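Local coordinates for protein 3-hydroxy-3-methylglutaryl-CoA lyase (Acinetobacter baumannii, PDB 6NDS) that belongs to the HMGL-like family of TIM-barrel proteins and, in this structure, holds a zinc ion and coenzyme A, at residues 79-82 against 83-86; 226-229 against 230-234; 264-267 against 268-272. One frame throughout, in Å; residues are numbered along the deposited sequence. Where two conformers were deposited one is given.

Contact 1: residues 79-82 against 83-86; sequences TRHK and DIIY
The phenol oxygen of Tyr-86 meets the backbone of His-81: His-81 N donates to Tyr-86 OH at 3.1 Å, in a nearly straight bond (170° at the hydrogen) that arrives at the edge of the ring. With Tyr-86 CG turned away from its own carbonyl carbon (chi1 -63°), the ring spans the gap to residues 79-82 and puts its hydroxyl at the His-81 amide. Arg-80 CD lies 3.9 Å from Tyr-86 CD2, the guanidinium plane turned 55° from the ring. The CG2 methyl of Ile-84 lies over the rim of one face of that ring. On its other branch, Ile-84 CD1 lies 3.7 Å from His-81 CB, the two side chains running alongside each other.

Behind this shell stands a type I beta turn from His-81 to Ile-84. Its closing bond, Ile-84 N to His-81 O at 3.2 Å, comes from well above the carbonyl plane. A water donates to Ile-84 O at 2.9 Å and more loosely to Lys-82 O at 3.2 Å, so it bridges two carbonyls of the turn. Lys-82 and Asp-83 occupy the exposed corner, where polar residues are at ease.

Farther out, Ser-47 OG also bonds to the Tyr-86 hydroxyl. The Arg-80 chain bends at its second torsion, and the guanidinium bonds to the carbonyls of Phe-75 and Asn-103. Tyrosine therefore suits its buried place twice over: its ring packs on Ile-84 and Ile-78 and beside the Arg-80 chain, and its oxygen accepts the His-81 N-H while also bonding Ser-47 OG, fastening the link between helix 71-77 and strand 85-90 from within.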
loop_
_atom_site.group_PDB
_atom_site.type_symbol
_atom_site.label_atom_id
_atom_site.label_comp_id
_atom_site.label_asym_id
_atom_site.label_seq_id
_atom_site.Cartn_x
_atom_site.Cartn_y
_atom_site.Cartn_z
ATOM N N THR A 79 -19.488 -24.675 9.674
ATOM C CA THR A 79 -19.170 -25.943 9.032
ATOM C C THR A 79 -17.663 -26.162 9.090
ATOM O O THR A 79 -16.897 -25.341 8.578
ATOM C CB THR A 79 -19.648 -25.917 7.584
ATOM O OG1 THR A 79 -21.056 -25.675 7.559
ATOM C CG2 THR A 79 -19.332 -27.251 6.884
ATOM N N ARG A 80 -17.230 -27.257 9.711
ATOM C CA ARG A 80 -15.802 -27.532 9.878
ATOM C C ARG A 80 -15.282 -28.249 8.635
ATOM O O ARG A 80 -15.672 -29.389 8.366
ATOM C CB ARG A 80 -15.553 -28.387 11.119
ATOM C CG ARG A 80 -16.068 -27.801 12.434
ATOM C CD ARG A 80 -15.366 -26.514 12.767
ATOM N NE ARG A 80 -15.756 -26.023 14.087
ATOM C CZ ARG A 80 -15.001 -26.113 15.182
ATOM N NH1 ARG A 80 -13.805 -26.684 15.132
ATOM N NH2 ARG A 80 -15.448 -25.627 16.333
ATOM N N HIS A 81 -14.409 -27.591 7.880
ATOM C CA HIS A 81 -13.679 -28.266 6.813
ATOM C C HIS A 81 -12.504 -29.010 7.427
ATOM O O HIS A 81 -11.775 -28.444 8.245
ATOM C CB HIS A 81 -13.193 -27.255 5.777
ATOM C CG HIS A 81 -14.295 -26.645 4.970
ATOM N ND1 HIS A 81 -14.269 -26.599 3.592
ATOM C CD2 HIS A 81 -15.459 -26.061 5.347
ATOM C CE1 HIS A 81 -15.368 -26.008 3.154
ATOM N NE2 HIS A 81 -16.109 -25.679 4.200
ATOM N N LYS A 82 -12.315 -30.276 7.035
ATOM C CA LYS A 82 -11.335 -31.113 7.726
ATOM C C LYS A 82 -9.915 -30.595 7.568
ATOM O O LYS A 82 -9.059 -30.866 8.417
ATOM C CB LYS A 82 -11.400 -32.551 7.220
ATOM C CG LYS A 82 -12.602 -33.325 7.692
ATOM C CD LYS A 82 -12.477 -34.792 7.304
ATOM C CE LYS A 82 -13.732 -35.550 7.685
ATOM N NZ LYS A 82 -14.947 -34.849 7.177
ATOM N N ASP A 83 -9.636 -29.868 6.492
ATOM C CA ASP A 83 -8.259 -29.464 6.233
ATOM C C ASP A 83 -8.001 -28.004 6.587
ATOM O O ASP A 83 -6.999 -27.427 6.150
ATOM C CB ASP A 83 -7.892 -29.767 4.781
ATOM C CG ASP A 83 -7.678 -31.257 4.545
ATOM O OD1 ASP A 83 -6.891 -31.870 5.298
ATOM O OD2 ASP A 83 -8.312 -31.821 3.629
ATOM N N ILE A 84 -8.859 -27.417 7.421
ATOM C CA ILE A 84 -8.697 -26.055 7.912
ATOM C C ILE A 84 -8.566 -26.094 9.429
ATOM O O ILE A 84 -9.309 -26.807 10.111
ATOM C CB ILE A 84 -9.880 -25.152 7.504
ATOM C CG1 ILE A 84 -10.002 -25.073 5.984
ATOM C CG2 ILE A 84 -9.716 -23.759 8.090
ATOM C CD1 ILE A 84 -11.180 -24.219 5.518
ATOM N N ILE A 85 -7.620 -25.329 9.951
ATOM C CA ILE A 85 -7.464 -25.124 11.387
ATOM C C ILE A 85 -8.208 -23.851 11.768
ATOM O O ILE A 85 -7.855 -22.755 11.315
ATOM C CB ILE A 85 -5.977 -25.049 11.770
ATOM C CG1 ILE A 85 -5.291 -26.381 11.464
ATOM C CG2 ILE A 85 -5.799 -24.648 13.234
ATOM C CD1 ILE A 85 -3.785 -26.261 11.375
ATOM N N TYR A 86 -9.250 -23.993 12.592
ATOM C CA TYR A 86 -10.027 -22.864 13.084
ATOM C C TYR A 86 -9.435 -22.406 14.412
ATOM O O TYR A 86 -9.438 -23.162 15.395
ATOM C CB TYR A 86 -11.501 -23.255 13.218
ATOM C CG TYR A 86 -12.103 -23.610 11.863
ATOM C CD1 TYR A 86 -12.620 -22.624 11.030
ATOM C CD2 TYR A 86 -12.119 -24.930 11.416
ATOM C CE1 TYR A 86 -13.149 -22.931 9.789
ATOM C CE2 TYR A 86 -12.643 -25.256 10.170
ATOM C CZ TYR A 86 -13.160 -24.251 9.368
ATOM O OH TYR A 86 -13.671 -24.558 8.139
HETATM O O HOH W 1 -11.289 -28.424 11.021
HETATM O O HOH W 2 -7.785 -29.174 10.779
#

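Contact 2: residues 226-229 against 230-234; sequences NVLA and AYEVG. With ACT (acetate ion), chain D.
Chi1 of -70° sets Glu-232 CG beside its own backbone N and brings it to 3.1 Å from Leu-228 O, one turn back; the chain then runs extended past Leu-228. That leucine, with CG opposite its backbone N (chi1 -162°), comes within 3.9 Å of Glu-232 OE2 through CG. The contact is van der Waals; the carboxylate's polar partner is Lys-197, in a salt bridge through OE1.

Underneath, helical bonds run from Ala-230 N to Asn-226 O (3.0 Å), Tyr-231 N to Val-227 O (2.9 Å) and Glu-232 N to Leu-228 O (2.9 Å). The next, Val-233 N to Ala-229 O, is weak at 3.5 Å, as the helix is ending. Ala-229 and Ala-230 suit their buried positions by being small. Tyr-231 leads away from residues 226-229 to pack on Leu-16 and Ile-272; its hydroxyl has both Asp-14 O and an acetate ion nearby, while Arg-236 makes a cation-pi contact with its ring.

Gly-234, at a positive phi of 115° that glycine tolerates easily, bonds through N to Tyr-231 O, and Ala-235 N reaches Ala-230 O. This is a Schellman motif, closing the helix of the beta-alpha-beta unit 212-216, 223-232, 237-240 of the TIM barrel.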
loop_
_atom_site.group_PDB
_atom_site.type_symbol
_atom_site.label_atom_id
_atom_site.label_comp_id
_atom_site.label_asym_id
_atom_site.label_seq_id
_atom_site.Cartn_x
_atom_site.Cartn_y
_atom_site.Cartn_z
ATOM N N ASN A 226 6.049 -4.661 3.590
ATOM C CA ASN A 226 6.609 -5.441 4.691
ATOM C C ASN A 226 6.427 -6.940 4.473
ATOM O O ASN A 226 7.292 -7.732 4.872
ATOM C CB ASN A 226 5.970 -5.008 6.016
ATOM C CG ASN A 226 6.415 -3.638 6.462
ATOM O OD1 ASN A 226 7.527 -3.186 6.151
ATOM N ND2 ASN A 226 5.555 -2.950 7.245
ATOM N N VAL A 227 5.287 -7.361 3.907
ATOM C CA VAL A 227 5.111 -8.773 3.553
ATOM C C VAL A 227 6.217 -9.221 2.611
ATOM O O VAL A 227 6.844 -10.265 2.819
ATOM C CB VAL A 227 3.733 -9.019 2.911
ATOM C CG1 VAL A 227 3.683 -10.438 2.299
ATOM C CG2 VAL A 227 2.655 -8.850 3.951
ATOM N N LEU A 228 6.428 -8.471 1.529
ATOM C CA LEU A 228 7.417 -8.894 0.541
ATOM C C LEU A 228 8.821 -8.892 1.137
ATOM O O LEU A 228 9.629 -9.784 0.843
ATOM C CB LEU A 228 7.329 -7.995 -0.701
ATOM C CG LEU A 228 7.980 -8.538 -1.979
ATOM C CD1 LEU A 228 7.421 -9.907 -2.326
ATOM C CD2 LEU A 228 7.770 -7.560 -3.137
ATOM N N ALA A 229 9.132 -7.911 1.991
ATOM C CA ALA A 229 10.439 -7.895 2.647
ATOM C C ALA A 229 10.630 -9.119 3.535
ATOM O O ALA A 229 11.711 -9.723 3.546
ATOM C CB ALA A 229 10.623 -6.618 3.469
ATOM N N ALA A 230 9.598 -9.492 4.300
ATOM C CA ALA A 230 9.678 -10.698 5.127
ATOM C C ALA A 230 9.819 -11.951 4.265
ATOM O O ALA A 230 10.603 -12.854 4.585
ATOM C CB ALA A 230 8.438 -10.812 6.024
ATOM N N TYR A 231 9.060 -12.025 3.168
ATOM C CA TYR A 231 9.171 -13.165 2.256
ATOM C C TYR A 231 10.584 -13.296 1.699
ATOM O O TYR A 231 11.112 -14.413 1.566
ATOM C CB TYR A 231 8.162 -13.010 1.115
ATOM C CG TYR A 231 8.110 -14.201 0.171
ATOM C CD1 TYR A 231 7.233 -15.250 0.392
ATOM C CD2 TYR A 231 8.944 -14.265 -0.934
ATOM C CE1 TYR A 231 7.184 -16.336 -0.475
ATOM C CE2 TYR A 231 8.909 -15.344 -1.795
ATOM C CZ TYR A 231 8.029 -16.373 -1.563
ATOM O OH TYR A 231 8.008 -17.446 -2.434
ATOM N N GLU A 232 11.217 -12.165 1.369
ATOM C CA GLU A 232 12.555 -12.185 0.787
ATOM C C GLU A 232 13.603 -12.775 1.730
ATOM O O GLU A 232 14.626 -13.279 1.251
ATOM C CB GLU A 232 12.948 -10.765 0.341
ATOM C CG GLU A 232 12.139 -10.278 -0.885
ATOM C CD GLU A 232 12.352 -8.807 -1.241
ATOM O OE1 GLU A 232 12.966 -8.064 -0.443
ATOM O OE2 GLU A 232 11.891 -8.393 -2.332
ATOM N N VAL A 233 13.379 -12.754 3.046
ATOM C CA VAL A 233 14.312 -13.360 3.993
ATOM C C VAL A 233 13.789 -14.683 4.555
ATOM O O VAL A 233 14.357 -15.204 5.518
ATOM C CB VAL A 233 14.698 -12.386 5.124
ATOM C CG1 VAL A 233 15.465 -11.189 4.559
ATOM C CG2 VAL A 233 13.476 -11.922 5.911
ATOM N N GLY A 234 12.734 -15.248 3.963
ATOM C CA GLY A 234 12.333 -16.618 4.234
ATOM C C GLY A 234 10.991 -16.821 4.912
ATOM O O GLY A 234 10.568 -17.972 5.057
HETATM C C ACT D . 8.679 -17.093 -6.397
HETATM O O ACT D . 9.071 -17.309 -5.215
HETATM O OXT ACT D . 8.753 -16.026 -7.077
HETATM C CH3 ACT D . 8.015 -18.299 -7.131
#

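Contact 3: residues 264-267 against 268-272; sequences VNMC and EEIGI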
loop_
_atom_site.group_PDB
_atom_site.type_symbol
_atom_site.label_atom_id
_atom_site.label_comp_id
_atom_site.label_asym_id
_atom_site.label_seq_id
_atom_site.Cartn_x
_atom_site.Cartn_y
_atom_site.Cartn_z
ATOM N N VAL A 264 -3.221 -11.531 -1.989
ATOM C CA VAL A 264 -3.266 -12.639 -2.939
ATOM C C VAL A 264 -3.035 -12.135 -4.358
ATOM O O VAL A 264 -2.355 -12.789 -5.146
ATOM C CB VAL A 264 -4.586 -13.420 -2.813
ATOM C CG1 VAL A 264 -4.675 -14.544 -3.886
ATOM C CG2 VAL A 264 -4.712 -14.025 -1.410
ATOM N N ASN A 265 -3.556 -10.953 -4.699
ATOM C CA ASN A 265 -3.280 -10.407 -6.031
ATOM C C ASN A 265 -1.794 -10.134 -6.216
ATOM O O ASN A 265 -1.229 -10.420 -7.277
ATOM C CB ASN A 265 -4.082 -9.120 -6.266
ATOM C CG ASN A 265 -3.810 -8.517 -7.633
ATOM O OD1 ASN A 265 -4.256 -9.044 -8.662
ATOM N ND2 ASN A 265 -3.047 -7.417 -7.659
ATOM N N MET A 266 -1.140 -9.578 -5.192
ATOM C CA MET A 266 0.299 -9.347 -5.280
ATOM C C MET A 266 1.047 -10.645 -5.579
ATOM O O MET A 266 1.907 -10.696 -6.474
ATOM C CB MET A 266 0.807 -8.736 -3.972
ATOM C CG MET A 266 2.323 -8.518 -4.015
ATOM S SD MET A 266 3.010 -7.646 -2.591
ATOM C CE MET A 266 3.022 -8.934 -1.342
ATOM N N CYS A 267 0.732 -11.707 -4.830
ATOM C CA CYS A 267 1.349 -13.014 -5.059
ATOM C C CYS A 267 1.059 -13.524 -6.458
ATOM O O CYS A 267 1.955 -14.027 -7.143
ATOM C CB CYS A 267 0.842 -14.021 -4.031
ATOM S SG CYS A 267 1.388 -13.695 -2.347
ATOM N N GLU A 268 -0.207 -13.424 -6.891
ATOM C CA GLU A 268 -0.600 -13.962 -8.186
ATOM C C GLU A 268 0.129 -13.252 -9.327
ATOM O O GLU A 268 0.584 -13.892 -10.281
ATOM C CB GLU A 268 -2.126 -13.859 -8.330
ATOM C CG GLU A 268 -2.685 -14.559 -9.546
ATOM C CD GLU A 268 -3.996 -15.297 -9.289
ATOM O OE1 GLU A 268 -4.248 -15.770 -8.149
ATOM O OE2 GLU A 268 -4.758 -15.436 -10.262
ATOM N N GLU A 269 0.287 -11.928 -9.223
ATOM C CA GLU A 269 0.974 -11.174 -10.270
ATOM C C GLU A 269 2.481 -11.417 -10.269
ATOM O O GLU A 269 3.104 -11.438 -11.336
ATOM C CB GLU A 269 0.672 -9.684 -10.113
ATOM C CG GLU A 269 -0.776 -9.343 -10.437
ATOM C CD GLU A 269 -1.140 -9.719 -11.865
ATOM O OE1 GLU A 269 -0.515 -9.177 -12.801
ATOM O OE2 GLU A 269 -2.028 -10.585 -12.056
ATOM N N ILE A 270 3.089 -11.561 -9.086
ATOM C CA ILE A 270 4.532 -11.780 -9.004
ATOM C C ILE A 270 4.896 -13.190 -9.426
ATOM O O ILE A 270 5.959 -13.412 -10.020
ATOM C CB ILE A 270 5.011 -11.494 -7.567
ATOM C CG1 ILE A 270 5.012 -9.994 -7.285
ATOM C CG2 ILE A 270 6.398 -12.070 -7.314
ATOM C CD1 ILE A 270 5.309 -9.713 -5.798
ATOM N N GLY A 271 4.036 -14.157 -9.141
ATOM C CA GLY A 271 4.343 -15.551 -9.341
ATOM C C GLY A 271 4.613 -16.325 -8.066
ATOM O O GLY A 271 5.157 -17.439 -8.145
ATOM N N ILE A 272 4.262 -15.777 -6.908
ATOM C CA ILE A 272 4.370 -16.490 -5.632
ATOM C C ILE A 272 3.142 -17.377 -5.475
ATOM O O ILE A 272 2.010 -16.874 -5.514
ATOM C CB ILE A 272 4.500 -15.509 -4.456
ATOM C CG1 ILE A 272 5.825 -14.745 -4.522
ATOM C CG2 ILE A 272 4.378 -16.253 -3.134
ATOM C CD1 ILE A 272 5.950 -13.678 -3.454
HETATM O O HOH W 3 -3.809 -11.470 -10.204
#
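Cys-267 O is the most heavily used backbone acceptor between residues 264-267 and 268-272, taking Gly-271 N at 2.9 Å and Ile-272 N also at 2.9 Å, from opposite faces of its carbonyl plane. Before it, regular helical bonds join Glu-268 N to Val-264 O, Glu-269 N to Asn-265 O and Ile-270 N to Met-266 O. This is the C-terminal end of helix 260-270, ended by a glycine of positive phi: Gly-271 (106°) turns the chain out of the helix. Glycine suits this spot because a side chain would be pressed against the preceding carbonyl oxygen.

There are two apolar contacts. Met-266 and Ile-270 run alongside each other in the same direction, with Met-266 CG 3.7 Å from Ile-270 CD1. Beyond them lie Leu-228 of helix 223-232 and, from the second subunit, Leu-222 and Val-194. After the turn, Ile-272 comes back over Cys-267, CB to CB at 4.0 Å, and its CG2 branch meets the sulfur, Cys-267 SG, at the same 4.0 Å. The compact cysteine suits a close approach by the branched isoleucine, with Leu-16 packed against both.

The polar side chains of Asn-265 and Glu-269 meet through water. Glu-269 bends back (chi1 -69°, chi2 -60°), and its carboxylate plane ends nearly parallel to that of the Asn-265 amide. Their oxygens do not meet directly: a water donates to Asn-265 OD1 at 2.9 Å and to Glu-269 OE2 at 2.7 Å. Glu-268, exposed, sends OE2 to a salt bridge with Arg-305.

Neither of the two bridged oxygens can donate to the other, so a water giving a proton to each links them. At the helix end a single carbonyl likewise satisfies two N-H groups, so the chain can leave the helix with both donors still bonded.

How the contacts relate
Contacts 2 and 3 are neighbours, their centres 13 Å apart, and they pack against each other: Tyr-231 CE2 lies 3.8 Å from Ile-272 CD1, and Val-227 CG1 lies 4.0 Å from Met-266 CE. Both mark the ends of helices, 223-232 and 260-270, which pack together and also touch the second subunit. Contact 1 stands apart, its centre about 28 Å from that of contact 2 and 25 Å from that of contact 3, in the turn leading into strand 85-90 of the barrel. The zinc ion, bound by Asp-25, His-215 and His-217, is about 13 Å from the side chain of Val-227; His-215 lies on strand 212-216, just before the helix of contact 2.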